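Local coordinates for amidohydrolase 3 domain-containing protein (Pyrococcus furiosus, PDB 3ICJ) that is uncharacterised but binds zinc and, as a member of the amidohydrolase family, probably hydrolyses carbon-nitrogen bonds other than peptide bonds, at residues G90-P95 / D498-K503; L102-L107 / H222-A227; L215-Y220 / L249-E254. One frame throughout, in Å; residues are numbered along the deposited sequence.

Interaction 1 (G90-P95 / D498-K503)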
# COMPACT_ATOMS: atom_id res chain seq x y z
N GLY A 90 6.59 11.97 -30.83
CA GLY A 90 6.89 10.54 -30.86
C GLY A 90 6.95 9.86 -29.51
O GLY A 90 7.20 8.66 -29.44
N LYS A 91 6.73 10.61 -28.43
CA LYS A 91 6.76 10.06 -27.07
C LYS A 91 5.55 9.17 -26.80
O LYS A 91 4.57 9.18 -27.55
CB LYS A 91 6.85 11.16 -26.01
CG LYS A 91 8.25 11.73 -25.83
CD LYS A 91 8.25 12.78 -24.72
CE LYS A 91 9.39 13.77 -24.89
NZ LYS A 91 9.15 14.66 -26.07
N PHE A 92 5.63 8.41 -25.72
CA PHE A 92 4.58 7.47 -25.35
C PHE A 92 3.74 7.96 -24.16
O PHE A 92 4.27 8.57 -23.23
CB PHE A 92 5.16 6.08 -25.07
CG PHE A 92 5.86 5.47 -26.28
CD1 PHE A 92 5.18 4.58 -27.11
CD2 PHE A 92 7.18 5.79 -26.59
CE1 PHE A 92 5.80 4.04 -28.24
CE2 PHE A 92 7.81 5.24 -27.70
CZ PHE A 92 7.12 4.36 -28.53
N VAL A 93 2.44 7.72 -24.21
CA VAL A 93 1.54 8.01 -23.09
C VAL A 93 0.91 6.69 -22.61
O VAL A 93 0.69 5.78 -23.41
CB VAL A 93 0.46 9.05 -23.48
CG1 VAL A 93 -0.48 9.35 -22.33
CG2 VAL A 93 1.09 10.36 -23.98
N MET A 94 0.64 6.58 -21.31
CA MET A 94 -0.12 5.42 -20.77
C MET A 94 -0.95 5.86 -19.55
O MET A 94 -0.63 6.89 -18.93
CB MET A 94 0.86 4.25 -20.42
CG MET A 94 1.80 4.46 -19.18
SD MET A 94 2.69 2.96 -18.63
CE MET A 94 1.47 2.25 -17.53
N PRO A 95 -2.00 5.08 -19.18
CA PRO A 95 -2.71 5.40 -17.94
C PRO A 95 -1.73 5.38 -16.77
O PRO A 95 -0.80 4.55 -16.75
CB PRO A 95 -3.72 4.24 -17.80
CG PRO A 95 -3.89 3.73 -19.21
CD PRO A 95 -2.52 3.85 -19.81
N ASP A 498 9.51 8.49 -22.42
CA ASP A 498 10.42 8.54 -23.57
C ASP A 498 10.47 7.22 -24.35
O ASP A 498 10.56 7.24 -25.57
CB ASP A 498 11.84 8.92 -23.13
CG ASP A 498 11.95 10.36 -22.67
OD1 ASP A 498 11.12 11.20 -23.09
OD2 ASP A 498 12.86 10.65 -21.87
N ARG A 499 10.44 6.10 -23.63
CA ARG A 499 10.51 4.76 -24.24
C ARG A 499 9.14 4.07 -24.24
O ARG A 499 8.29 4.39 -23.41
CB ARG A 499 11.54 3.88 -23.49
CG ARG A 499 11.32 3.85 -21.98
CD ARG A 499 11.79 2.56 -21.30
NE ARG A 499 11.64 2.64 -19.84
CZ ARG A 499 10.52 2.38 -19.16
NH1 ARG A 499 10.51 2.48 -17.84
NH2 ARG A 499 9.41 2.01 -19.79
N ASP A 500 8.95 3.14 -25.17
CA ASP A 500 7.76 2.28 -25.20
C ASP A 500 7.68 1.44 -23.93
O ASP A 500 8.60 0.67 -23.64
CB ASP A 500 7.81 1.33 -26.41
CG ASP A 500 6.45 0.73 -26.74
OD1 ASP A 500 6.29 0.27 -27.89
OD2 ASP A 500 5.53 0.70 -25.89
N PRO A 501 6.57 1.58 -23.17
CA PRO A 501 6.40 0.74 -21.99
C PRO A 501 6.21 -0.75 -22.29
O PRO A 501 6.36 -1.55 -21.38
CB PRO A 501 5.16 1.35 -21.29
CG PRO A 501 4.41 2.07 -22.37
CD PRO A 501 5.49 2.59 -23.29
N LEU A 502 5.90 -1.12 -23.53
CA LEU A 502 5.78 -2.54 -23.90
C LEU A 502 7.08 -3.24 -24.36
O LEU A 502 7.09 -4.46 -24.55
CB LEU A 502 4.66 -2.76 -24.92
CG LEU A 502 3.24 -2.77 -24.33
CD1 LEU A 502 2.22 -3.22 -25.37
CD2 LEU A 502 3.15 -3.69 -23.14
N LYS A 503 8.16 -2.47 -24.51
CA LYS A 503 9.46 -3.01 -24.96
C LYS A 503 10.34 -3.64 -23.87
O LYS A 503 10.31 -3.24 -22.70
CB LYS A 503 10.25 -1.92 -25.71
CG LYS A 503 10.55 -2.23 -27.18
CD LYS A 503 9.33 -2.69 -27.99
CE LYS A 503 9.79 -3.38 -29.27
NZ LYS A 503 8.67 -3.99 -30.05
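Phe92 lays one face of its ring against the backbone and side chain of Asp500, and this is where the contact is tight. Asp500 CA rides 3.7 Å above the ring plane over its centre, and Asp500 CB makes a CH-pi contact 4.0 Å from the Phe92 ring centroid. Asp500 CG lies anti to its backbone N (chi1 -163°), which stacks the carboxylate on the ring with the planes 16° apart. Pro501 packs beside the ring's root: its CD meets Phe92 CB at 3.9 Å, and its CB meets Met94 SD at 4.0 Å. Strand 92-102 pairs antiparallel with strand 494-497 and parallel with strand 44-49, which joins early and C-terminal parts of the chain in one mixed sheet; residues 498-503 leave that sheet and close in a type I turn. Within this turn Asp500 OD2 accepts from Leu502 N (3.0 Å), an Asx turn, and takes a second bond from Tyr46 OH, so the stacked carboxylate is gripped from two sources. The solvent side is looser. Lys91 and Asp498 run side by side, Asp498 OD1 touching Lys91 CE at 3.6 Å, but Asp498 OD1 stays 5.0 Å from Lys91 NZ, which bonds instead to Leu88 O.

Interaction 2 (L102-L107 / H222-A227); sequences LHLDEL and HYIESA. With ZN (zinc ion), chain B.
Ala227 pushes its methyl group into the first turn of helix 104-112, between Leu104 and Leu107. This helix follows directly on the His-X-His motif (His101, Leu102, His103) that ends the first barrel strand of the amidohydrolase (beta/alpha)8 fold, and helix 217-233 packs against it. Ala227 CB comes within 3.2 Å of Leu104 O, possible because the two backbones run close here, Leu107 CA and Ala227 CA lying 5.6 Å apart. The same methyl meets Leu104 CD2 at 3.9 Å and Leu107 CD2 at 3.8 Å. Leu107 reaches it because its CG is anti to the backbone N (chi1 172°), which swings the branch in from the flank.

Leu104 also sends its other methyl, CD1, along to Ile224 CG2 at 4.3 Å, while Leu231 and Phe241 border it farther on. Asp105 takes part mainly through its backbone: its carbonyl O lies 3.5 Å from Tyr223 CB. The carboxylate turns off toward Tyr220 and Ala248, and OD1 accepts from Glu106 N. All six touching residues are buried; the side chains that meet are largely apolar, with backbone carbonyls of the first helical turn as their closest partners. Just before this helix, at its N-cap position, His103 points the other way into the active site, where its NE2 binds a zinc ion at 2.3 Å together with His101, Asp434 and the carboxylated Lys296.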
# COMPACT_ATOMS: atom_id res chain seq x y z
N LEU A 102 -1.59 0.69 -0.14
CA LEU A 102 -0.43 1.19 0.57
C LEU A 102 -0.81 2.03 1.79
O LEU A 102 -1.99 2.33 2.03
CB LEU A 102 0.54 1.93 -0.37
CG LEU A 102 0.04 3.00 -1.34
CD1 LEU A 102 -0.51 4.19 -0.57
CD2 LEU A 102 1.20 3.44 -2.23
N HIS A 103 0.21 2.45 2.54
CA HIS A 103 -0.01 3.22 3.75
C HIS A 103 0.70 4.55 3.60
O HIS A 103 1.90 4.64 3.84
CB HIS A 103 0.48 2.45 4.97
CG HIS A 103 -0.13 1.09 5.08
ND1 HIS A 103 -1.29 0.86 5.79
CD2 HIS A 103 0.24 -0.10 4.56
CE1 HIS A 103 -1.61 -0.42 5.70
NE2 HIS A 103 -0.70 -1.03 4.96
N LEU A 104 -0.06 5.56 3.17
CA LEU A 104 0.51 6.88 2.85
C LEU A 104 1.16 7.54 4.07
O LEU A 104 2.20 8.17 3.93
CB LEU A 104 -0.58 7.85 2.31
CG LEU A 104 -1.11 7.67 0.90
CD1 LEU A 104 -2.12 8.77 0.58
CD2 LEU A 104 0.04 7.71 -0.09
N ASP A 105 0.53 7.41 5.24
CA ASP A 105 1.13 7.99 6.47
C ASP A 105 2.48 7.32 6.82
O ASP A 105 3.49 8.01 7.06
CB ASP A 105 0.14 7.96 7.67
CG ASP A 105 -0.58 6.60 7.86
OD1 ASP A 105 -0.37 5.62 7.10
OD2 ASP A 105 -1.40 6.53 8.80
N GLU A 106 2.48 6.00 6.84
CA GLU A 106 3.70 5.22 7.11
C GLU A 106 4.77 5.41 6.04
O GLU A 106 5.95 5.49 6.37
CB GLU A 106 3.37 3.73 7.25
CG GLU A 106 2.64 3.37 8.54
CD GLU A 106 2.44 1.86 8.68
OE1 GLU A 106 1.28 1.40 8.68
OE2 GLU A 106 3.46 1.13 8.78
N LEU A 107 4.37 5.50 4.76
CA LEU A 107 5.33 5.81 3.70
C LEU A 107 5.98 7.18 3.96
O LEU A 107 7.19 7.31 3.86
CB LEU A 107 4.71 5.77 2.29
CG LEU A 107 5.58 6.28 1.11
CD1 LEU A 107 6.95 5.55 0.98
CD2 LEU A 107 4.81 6.21 -0.23
N HIS A 222 1.81 16.35 6.91
CA HIS A 222 3.17 16.39 6.39
C HIS A 222 3.62 15.03 5.83
O HIS A 222 4.14 14.96 4.72
CB HIS A 222 4.12 16.90 7.47
CG HIS A 222 5.45 17.30 6.93
ND1 HIS A 222 6.46 16.40 6.67
CD2 HIS A 222 5.94 18.51 6.57
CE1 HIS A 222 7.51 17.03 6.19
NE2 HIS A 222 7.22 18.32 6.12
N TYR A 223 3.39 13.96 6.59
CA TYR A 223 3.68 12.59 6.12
C TYR A 223 2.96 12.26 4.83
O TYR A 223 3.56 11.75 3.88
CB TYR A 223 3.33 11.55 7.21
CG TYR A 223 4.21 11.66 8.45
CD1 TYR A 223 5.55 12.05 8.34
CD2 TYR A 223 3.72 11.38 9.73
CE1 TYR A 223 6.37 12.16 9.45
CE2 TYR A 223 4.54 11.49 10.86
CZ TYR A 223 5.86 11.88 10.70
OH TYR A 223 6.70 11.99 11.79
N ILE A 224 1.67 12.56 4.80
CA ILE A 224 0.86 12.27 3.64
C ILE A 224 1.34 13.07 2.43
O ILE A 224 1.45 12.52 1.34
CB ILE A 224 -0.66 12.50 3.93
CG1 ILE A 224 -1.14 11.45 4.93
CG2 ILE A 224 -1.46 12.45 2.63
CD1 ILE A 224 -2.46 11.80 5.63
N GLU A 225 1.65 14.36 2.64
CA GLU A 225 2.22 15.17 1.54
C GLU A 225 3.59 14.69 1.02
O GLU A 225 3.83 14.74 -0.20
CB GLU A 225 2.27 16.65 1.89
CG GLU A 225 0.90 17.32 1.87
CD GLU A 225 0.97 18.82 2.15
OE1 GLU A 225 0.57 19.63 1.28
OE2 GLU A 225 1.41 19.20 3.26
N SER A 226 4.46 14.23 1.92
CA SER A 226 5.75 13.63 1.50
C SER A 226 5.56 12.35 0.67
O SER A 226 6.25 12.18 -0.35
CB SER A 226 6.67 13.31 2.68
OG SER A 226 6.88 14.46 3.49
N ALA A 227 4.68 11.44 1.12
CA ALA A 227 4.31 10.23 0.36
C ALA A 227 3.73 10.55 -1.01
O ALA A 227 4.09 9.91 -2.00
CB ALA A 227 3.30 9.38 1.15
ZN ZN B . -0.84 -3.25 4.35

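Interaction 3 (L215-Y220 / L249-E254); sequences LTVKDY and LKALFE
Val217 overlaps the side chain of Lys250, its CG2 methyl lying 3.7 Å from Lys250 CD and nearly as close to Lys250 CB, where the two side chains cross at about a right angle. It is the aliphatic part of the lysine that does the touching, while the ammonium end leads away and makes a long, weak ion pair with Glu246. The second methyl serves a different neighbour: with Val217 CG1 turned opposite the backbone N (chi1 168°), that methyl faces helix 246-257 and lies 4.0 Å from Ala251 N. It also lies 4.2 Å from Glu254 OE2, a loose contact of methyl with carboxylate.

Ala251 is the small residue that lets the two helices come together, with the CA atoms of Val217 and Ala251 5.5 Å apart. Its CB touches Tyr220 CB at 3.7 Å and lies near Val217 O. Beyond its CB, the Tyr220 side chain turns away from this contact, and its hydroxyl bonds to Asn211 O. Helix 217-233 begins with a capping box, Thr216 at the N-cap: Thr216 OG1 accepts from Asp219 N, while Asp219 OD2 accepts from Thr216 N at 2.9 Å. Asp219 OD2 is held further by a salt bridge to Arg135.

Beside the apolar patch, Glu254 OE1 forms a salt bridge with Lys221, one turn on from Val217, which ties the helices together. Helices 217-233 and 246-257 are successive helices of the barrel's outer layer, joined through strand 236-244. Leu252 of the second helix packs inward on Phe241 and Val244 of that strand, Phe253 leans on Leu290 and Ile292 of strand 290-294, and Tyr220 reaches across to Met109 of helix 104-112.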
# COMPACT_ATOMS: atom_id res chain seq x y z
N LEU A 215 2.08 11.87 17.87
CA LEU A 215 1.96 12.53 16.56
C LEU A 215 0.66 13.33 16.45
O LEU A 215 -0.36 12.93 16.99
CB LEU A 215 2.08 11.51 15.43
CG LEU A 215 3.41 10.76 15.40
CD1 LEU A 215 3.37 9.66 14.35
CD2 LEU A 215 4.60 11.69 15.17
N THR A 216 0.71 14.47 15.78
CA THR A 216 -0.44 15.37 15.68
C THR A 216 -1.04 15.27 14.28
O THR A 216 -0.48 14.62 13.40
CB THR A 216 -0.05 16.85 15.95
OG1 THR A 216 0.81 17.32 14.90
CG2 THR A 216 0.62 17.01 17.30
N VAL A 217 -2.19 15.92 14.09
CA VAL A 217 -2.83 16.05 12.77
C VAL A 217 -1.87 16.71 11.76
O VAL A 217 -1.71 16.20 10.66
CB VAL A 217 -4.18 16.80 12.84
CG1 VAL A 217 -4.69 17.19 11.43
CG2 VAL A 217 -5.21 15.94 13.58
N LYS A 218 -1.21 17.80 12.16
CA LYS A 218 -0.19 18.46 11.32
C LYS A 218 0.95 17.51 10.90
O LYS A 218 1.36 17.52 9.73
CB LYS A 218 0.41 19.67 12.03
CG LYS A 218 -0.25 21.01 11.75
CD LYS A 218 0.34 22.12 12.64
CE LYS A 218 1.83 22.38 12.38
NZ LYS A 218 2.06 23.36 11.27
N ASP A 219 1.46 16.71 11.84
CA ASP A 219 2.48 15.69 11.50
C ASP A 219 1.94 14.75 10.42
O ASP A 219 2.66 14.45 9.45
CB ASP A 219 2.86 14.84 12.70
CG ASP A 219 3.56 15.60 13.80
OD1 ASP A 219 4.30 16.57 13.53
OD2 ASP A 219 3.38 15.19 14.97
N TYR A 220 0.70 14.30 10.55
CA TYR A 220 0.11 13.40 9.54
C TYR A 220 -0.08 14.03 8.18
O TYR A 220 0.15 13.36 7.17
CB TYR A 220 -1.21 12.78 10.00
CG TYR A 220 -1.03 11.55 10.84
CD1 TYR A 220 -0.81 11.65 12.21
CD2 TYR A 220 -1.07 10.28 10.27
CE1 TYR A 220 -0.64 10.52 13.00
CE2 TYR A 220 -0.90 9.12 11.06
CZ TYR A 220 -0.69 9.26 12.43
OH TYR A 220 -0.51 8.15 13.23
N LEU A 249 -7.22 10.29 8.92
CA LEU A 249 -8.49 10.83 8.38
C LEU A 249 -8.65 12.33 8.61
O LEU A 249 -8.97 13.05 7.66
CB LEU A 249 -9.72 10.07 8.91
CG LEU A 249 -11.08 10.48 8.30
CD1 LEU A 249 -11.12 10.22 6.79
CD2 LEU A 249 -12.21 9.73 8.96
N LYS A 250 -8.41 12.81 9.83
CA LYS A 250 -8.47 14.25 10.11
C LYS A 250 -7.53 15.02 9.19
O LYS A 250 -7.88 16.08 8.69
CB LYS A 250 -8.13 14.57 11.58
CG LYS A 250 -9.20 14.27 12.62
CD LYS A 250 -8.79 14.92 13.95
CE LYS A 250 -9.80 14.67 15.07
NZ LYS A 250 -10.25 13.25 15.05
N ALA A 251 -6.34 14.46 8.94
CA ALA A 251 -5.37 15.06 8.01
C ALA A 251 -5.85 15.05 6.55
O ALA A 251 -5.62 16.02 5.83
CB ALA A 251 -4.00 14.35 8.11
N LEU A 252 -6.46 13.95 6.11
CA LEU A 252 -6.97 13.85 4.75
C LEU A 252 -8.13 14.82 4.45
O LEU A 252 -8.14 15.43 3.38
CB LEU A 252 -7.40 12.40 4.43
CG LEU A 252 -6.30 11.33 4.23
CD1 LEU A 252 -6.93 9.96 4.16
CD2 LEU A 252 -5.47 11.57 2.94
N PHE A 253 -9.08 14.97 5.37
CA PHE A 253 -10.19 15.95 5.19
C PHE A 253 -9.59 17.35 5.08
O PHE A 253 -10.03 18.17 4.26
CB PHE A 253 -11.16 15.95 6.38
CG PHE A 253 -12.15 14.81 6.39
CD1 PHE A 253 -12.88 14.46 5.26
CD2 PHE A 253 -12.42 14.13 7.57
CE1 PHE A 253 -13.83 13.42 5.31
CE2 PHE A 253 -13.36 13.10 7.62
CZ PHE A 253 -14.06 12.75 6.49
N GLU A 254 -8.59 17.63 5.91
CA GLU A 254 -7.96 18.97 5.89
C GLU A 254 -7.20 19.25 4.58
O GLU A 254 -7.38 20.30 3.94
CB GLU A 254 -7.07 19.18 7.12
CG GLU A 254 -6.61 20.62 7.32
CD GLU A 254 -6.08 20.90 8.71
OE1 GLU A 254 -5.05 21.60 8.83
OE2 GLU A 254 -6.71 20.45 9.69

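In the fold
Interactions 2 and 3 share helix 217-233, which packs on helix 104-112 with one flank and on helix 246-257 with another. They touch directly, Asp105 OD2 meeting Tyr220 CE2 at 3.5 Å and Ile224 CD1 meeting Ala251 CB at 3.9 Å. Interaction 2 is fully buried, methyls against methyls and backbone carbonyls, close behind the zinc site; interaction 3, about 11 Å away between centres, is partly buried, with charged groups at its edge. Interaction 1 lies about 28 Å from interaction 2, centre to centre, and is partly exposed. It joins strand and turn through an aromatic-carboxylate stack, and the same strand 92-102 leads from it to helix 104-112 of interaction 2.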